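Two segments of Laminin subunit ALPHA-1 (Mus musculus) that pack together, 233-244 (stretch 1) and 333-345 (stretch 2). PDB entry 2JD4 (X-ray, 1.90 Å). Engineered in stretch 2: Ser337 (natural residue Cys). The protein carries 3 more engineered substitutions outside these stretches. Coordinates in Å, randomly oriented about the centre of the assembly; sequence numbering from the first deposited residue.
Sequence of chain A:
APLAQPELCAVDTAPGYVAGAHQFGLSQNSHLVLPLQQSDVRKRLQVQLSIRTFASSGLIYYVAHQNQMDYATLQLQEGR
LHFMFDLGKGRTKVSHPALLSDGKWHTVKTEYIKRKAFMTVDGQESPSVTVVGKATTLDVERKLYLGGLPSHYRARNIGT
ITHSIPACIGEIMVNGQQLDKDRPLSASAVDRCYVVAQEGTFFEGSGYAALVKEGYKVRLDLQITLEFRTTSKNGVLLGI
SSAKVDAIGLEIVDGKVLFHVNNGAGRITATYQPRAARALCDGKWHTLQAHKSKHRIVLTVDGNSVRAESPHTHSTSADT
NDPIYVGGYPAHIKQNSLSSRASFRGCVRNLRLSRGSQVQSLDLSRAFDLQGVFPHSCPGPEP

Stretch 1 233-244: KNGVLLGISSAK
Stretch 2 (333-345) IKQNSLSSRASFR

How does the start of the strand meet the far end of the second stretch? Stretch 1 runs extended from about Gly235 to Ser241, while stretch 2 is irregular and passes it in the opposite direction, Phe344 lying beside Gly235 and Gln335 beside Ser241. Water 1 bridges the backbones at the outset, donating to Asn234 O at 2.8 Å and accepting from Arg345 N at 2.9 Å. At Gly235 (phi/psi 179/133) the chains are very close, its CA 4.0 Å from Phe344 CA and 3.5 Å from Ala342 O, the latter a CA-H...O contact. Glycine suits this place because a CB would point toward stretch 2 and sit tightly, 3.0 Å from Phe344 CA.

What anchors Val236 and Leu237? Val236 N donates to Ala342 O at 2.9 Å and 161°, a nearly straight backbone hydrogen bond. The valine, chi1 t, is buried and loses more surface to the partner than any other residue here. Its branches reach separate neighbours: CG1 lies 3.7 Å from Leu338 CD1, and CG2 lies 3.6 Å from Ser340 O. Ser340, chi1 t, turns its OG back to accept from Ala342 N at 3.0 Å, bracing the loop that presents Ala342 O. Leu237 (phi/psi -104/-52; chi1 m, chi2 t) starts sideways, but its end comes nearer, setting CD2 over one face of the Phe344 ring, 4.0 Å from the centroid and 21° off the normal. Phe344 holds that face in place with chi1 t and chi2 74°.

Why is the middle of the strand so plain? Leu238 (both chi angles t) and Ile240 (chi1 m, chi2 t) point their CB atoms away from stretch 2, leaving Gly239 between them to face it. Here Leu338 (chi1 m, chi2 t) and Gln335 (chi1 and chi2 m, chi3 -34°) fill the space: Gly239 CA is 4.1 Å from Leu338 CD1, and Gly239 C is 3.3 Å from Gln335 OE1. An ideal CB on Gly239 would clash with both, at 2.8 Å from Leu338 CD1 and 2.6 Å from Gln335 OE1.

How does the strand's end engage the turn? Gln335 to Leu338 form a type I turn, closed by a weak bond from Leu338 N to Gln335 O at 3.4 Å; its third residue, Ser337, is an engineered substitution. Ser241, chi1 t and pointing toward the turn, accepts from Asn336 N at its OG, 3.1 Å and 169°, while the same OG donates to Ser242 O at 2.8 Å. Two waters reinforce the join: water 2 accepts from Ser241 N at 2.8 Å and Gln335 NE2 at 3.1 Å, and water 3 donates to Ser241 O at 2.9 Å and Lys334 O at 2.7 Å. Beyond the strand, Lys334 extends fully, all four chi angles t, so its CD passes 3.5 Å from Ala243 O and its NZ donates to Lys244 O at 2.8 Å. A long, flexible amine suits this exposed margin, where it reaches a backbone carbonyl. Together the stretches bury 738 Å².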

# COMPACT_ATOMS: atom_id res chain seq x y z
N LYS A 233 -23.74 -2.63 -4.27
CA LYS A 233 -24.12 -3.94 -4.78
C LYS A 233 -23.44 -4.36 -6.08
O LYS A 233 -23.52 -5.53 -6.47
CB LYS A 233 -25.64 -4.00 -4.97
CG LYS A 233 -26.42 -3.50 -3.75
CD LYS A 233 -27.92 -3.66 -3.93
CE LYS A 233 -28.33 -5.11 -3.78
NZ LYS A 233 -28.05 -5.60 -2.40
N ASN A 234 -22.76 -3.44 -6.75
CA ASN A 234 -22.08 -3.78 -8.00
C ASN A 234 -20.67 -3.21 -8.07
O ASN A 234 -20.45 -2.04 -7.77
CB ASN A 234 -22.89 -3.29 -9.20
CG ASN A 234 -24.30 -3.86 -9.22
OD1 ASN A 234 -25.23 -3.26 -8.69
ND2 ASN A 234 -24.45 -5.03 -9.82
N GLY A 235 -19.71 -4.03 -8.49
CA GLY A 235 -18.35 -3.55 -8.60
C GLY A 235 -17.37 -4.60 -9.05
O GLY A 235 -17.37 -5.73 -8.55
N VAL A 236 -16.54 -4.23 -10.02
CA VAL A 236 -15.52 -5.12 -10.55
C VAL A 236 -14.39 -5.22 -9.53
O VAL A 236 -13.98 -4.21 -8.96
CB VAL A 236 -14.94 -4.59 -11.88
CG1 VAL A 236 -13.76 -5.45 -12.31
CG2 VAL A 236 -16.03 -4.57 -12.95
N LEU A 237 -13.88 -6.42 -9.31
CA LEU A 237 -12.78 -6.61 -8.36
C LEU A 237 -11.45 -6.83 -9.08
O LEU A 237 -10.47 -6.14 -8.80
CB LEU A 237 -13.07 -7.80 -7.43
CG LEU A 237 -14.23 -7.61 -6.44
CD1 LEU A 237 -14.57 -8.94 -5.76
CD2 LEU A 237 -13.84 -6.55 -5.40
N LEU A 238 -11.42 -7.77 -10.02
CA LEU A 238 -10.19 -8.06 -10.73
C LEU A 238 -10.41 -8.69 -12.10
O LEU A 238 -11.36 -9.44 -12.31
CB LEU A 238 -9.30 -8.97 -9.86
CG LEU A 238 -7.90 -9.38 -10.32
CD1 LEU A 238 -7.02 -9.61 -9.10
CD2 LEU A 238 -7.97 -10.63 -11.20
N GLY A 239 -9.51 -8.36 -13.04
CA GLY A 239 -9.58 -8.90 -14.38
C GLY A 239 -8.22 -8.95 -15.07
O GLY A 239 -7.41 -8.02 -14.96
N ILE A 240 -7.96 -10.06 -15.75
CA ILE A 240 -6.71 -10.24 -16.50
C ILE A 240 -7.17 -10.81 -17.83
O ILE A 240 -7.67 -11.94 -17.89
CB ILE A 240 -5.77 -11.25 -15.81
CG1 ILE A 240 -5.49 -10.81 -14.37
CG2 ILE A 240 -4.45 -11.33 -16.58
CD1 ILE A 240 -4.64 -11.79 -13.58
N SER A 241 -7.01 -10.05 -18.91
CA SER A 241 -7.49 -10.50 -20.21
C SER A 241 -6.60 -10.23 -21.41
O SER A 241 -5.90 -9.21 -21.47
CB SER A 241 -8.86 -9.88 -20.47
OG SER A 241 -9.36 -10.23 -21.75
N SER A 242 -6.61 -11.15 -22.36
CA SER A 242 -5.85 -10.98 -23.59
C SER A 242 -6.77 -10.15 -24.49
O SER A 242 -7.95 -9.99 -24.17
CB SER A 242 -5.58 -12.33 -24.26
OG SER A 242 -6.80 -12.93 -24.67
N ALA A 243 -6.25 -9.62 -25.59
CA ALA A 243 -7.07 -8.83 -26.49
C ALA A 243 -7.93 -9.76 -27.34
O ALA A 243 -8.71 -9.31 -28.19
CB ALA A 243 -6.18 -7.96 -27.39
N LYS A 244 -7.80 -11.06 -27.10
CA LYS A 244 -8.56 -12.06 -27.85
C LYS A 244 -9.66 -12.74 -27.03
O LYS A 244 -10.70 -12.13 -26.75
CB LYS A 244 -7.61 -13.12 -28.42
CG LYS A 244 -6.58 -12.56 -29.38
CD LYS A 244 -5.67 -13.66 -29.92
CE LYS A 244 -4.58 -13.09 -30.82
NZ LYS A 244 -5.15 -12.38 -31.99
N ILE A 333 -10.00 -0.87 -22.83
CA ILE A 333 -9.38 -2.14 -22.44
C ILE A 333 -10.37 -3.30 -22.44
O ILE A 333 -11.40 -3.24 -21.77
CB ILE A 333 -8.72 -2.03 -21.04
CG1 ILE A 333 -7.55 -1.04 -21.10
CG2 ILE A 333 -8.24 -3.39 -20.58
CD1 ILE A 333 -6.48 -1.42 -22.10
N LYS A 334 -10.06 -4.35 -23.19
CA LYS A 334 -10.94 -5.51 -23.27
C LYS A 334 -10.80 -6.44 -22.08
O LYS A 334 -9.69 -6.76 -21.65
CB LYS A 334 -10.66 -6.30 -24.56
CG LYS A 334 -11.70 -7.38 -24.86
CD LYS A 334 -11.35 -8.20 -26.11
CE LYS A 334 -12.45 -9.20 -26.43
NZ LYS A 334 -12.18 -9.98 -27.69
N GLN A 335 -11.93 -6.85 -21.52
CA GLN A 335 -11.94 -7.78 -20.39
C GLN A 335 -12.95 -8.86 -20.78
O GLN A 335 -14.13 -8.79 -20.45
CB GLN A 335 -12.37 -7.08 -19.10
CG GLN A 335 -11.28 -6.19 -18.46
CD GLN A 335 -10.00 -6.96 -18.11
OE1 GLN A 335 -10.06 -8.13 -17.73
NE2 GLN A 335 -8.85 -6.30 -18.21
N ASN A 336 -12.45 -9.88 -21.48
CA ASN A 336 -13.31 -10.95 -21.98
C ASN A 336 -14.01 -11.80 -20.93
O ASN A 336 -14.98 -12.49 -21.26
CB ASN A 336 -12.53 -11.85 -22.94
CG ASN A 336 -13.44 -12.53 -23.94
OD1 ASN A 336 -14.34 -11.90 -24.48
ND2 ASN A 336 -13.20 -13.81 -24.19
N SER A 337 -13.53 -11.77 -19.69
CA SER A 337 -14.17 -12.56 -18.64
C SER A 337 -14.76 -11.71 -17.50
O SER A 337 -14.66 -12.05 -16.32
CB SER A 337 -13.21 -13.61 -18.09
OG SER A 337 -12.97 -14.61 -19.08
N LEU A 338 -15.36 -10.58 -17.88
CA LEU A 338 -16.03 -9.67 -16.96
C LEU A 338 -17.30 -9.20 -17.64
O LEU A 338 -17.25 -8.69 -18.76
CB LEU A 338 -15.14 -8.47 -16.61
CG LEU A 338 -14.05 -8.69 -15.55
CD1 LEU A 338 -13.23 -7.41 -15.36
CD2 LEU A 338 -14.71 -9.10 -14.23
N SER A 339 -18.45 -9.38 -17.00
CA SER A 339 -19.71 -8.92 -17.59
C SER A 339 -19.97 -7.47 -17.21
O SER A 339 -20.61 -6.72 -17.96
CB SER A 339 -20.88 -9.81 -17.14
OG SER A 339 -21.08 -9.74 -15.74
N SER A 340 -19.47 -7.06 -16.05
CA SER A 340 -19.66 -5.70 -15.57
C SER A 340 -18.52 -4.77 -15.93
O SER A 340 -17.40 -5.20 -16.20
CB SER A 340 -19.85 -5.69 -14.05
OG SER A 340 -19.91 -4.35 -13.57
N ARG A 341 -18.82 -3.47 -15.89
CA ARG A 341 -17.89 -2.41 -16.20
C ARG A 341 -17.87 -1.38 -15.06
O ARG A 341 -17.14 -0.39 -15.10
CB ARG A 341 -18.35 -1.75 -17.51
CG ARG A 341 -17.39 -0.81 -18.17
CD ARG A 341 -17.95 -0.36 -19.52
NE ARG A 341 -18.00 -1.43 -20.51
CZ ARG A 341 -16.96 -1.83 -21.25
NH1 ARG A 341 -15.78 -1.25 -21.10
NH2 ARG A 341 -17.11 -2.79 -22.14
N ALA A 342 -18.68 -1.63 -14.03
CA ALA A 342 -18.80 -0.72 -12.88
C ALA A 342 -17.59 -0.76 -11.94
O ALA A 342 -17.20 -1.83 -11.48
CB ALA A 342 -20.07 -1.06 -12.11
N SER A 343 -17.02 0.41 -11.65
CA SER A 343 -15.86 0.49 -10.75
C SER A 343 -16.27 0.21 -9.30
O SER A 343 -17.30 0.69 -8.82
CB SER A 343 -15.21 1.88 -10.83
OG SER A 343 -14.57 2.10 -12.08
N PHE A 344 -15.45 -0.57 -8.60
CA PHE A 344 -15.68 -0.93 -7.20
C PHE A 344 -15.60 0.30 -6.28
O PHE A 344 -14.86 1.25 -6.56
CB PHE A 344 -14.62 -1.95 -6.76
CG PHE A 344 -14.73 -2.40 -5.32
CD1 PHE A 344 -15.74 -3.27 -4.91
CD2 PHE A 344 -13.77 -2.02 -4.38
CE1 PHE A 344 -15.80 -3.75 -3.61
CE2 PHE A 344 -13.82 -2.50 -3.06
CZ PHE A 344 -14.83 -3.37 -2.68
N ARG A 345 -16.37 0.28 -5.20
CA ARG A 345 -16.34 1.35 -4.19
C ARG A 345 -16.27 0.66 -2.84
O ARG A 345 -17.18 -0.09 -2.47
CB ARG A 345 -17.58 2.25 -4.24
CG ARG A 345 -17.54 3.33 -3.16
CD ARG A 345 -18.72 4.28 -3.22
NE ARG A 345 -18.74 5.18 -2.06
CZ ARG A 345 -17.87 6.17 -1.86
NH1 ARG A 345 -16.91 6.41 -2.74
NH2 ARG A 345 -17.96 6.91 -0.76
O HOH W 1 -18.77 -1.28 -5.60
O HOH W 2 -5.96 -7.45 -18.54
O HOH W 3 -7.19 -6.83 -22.58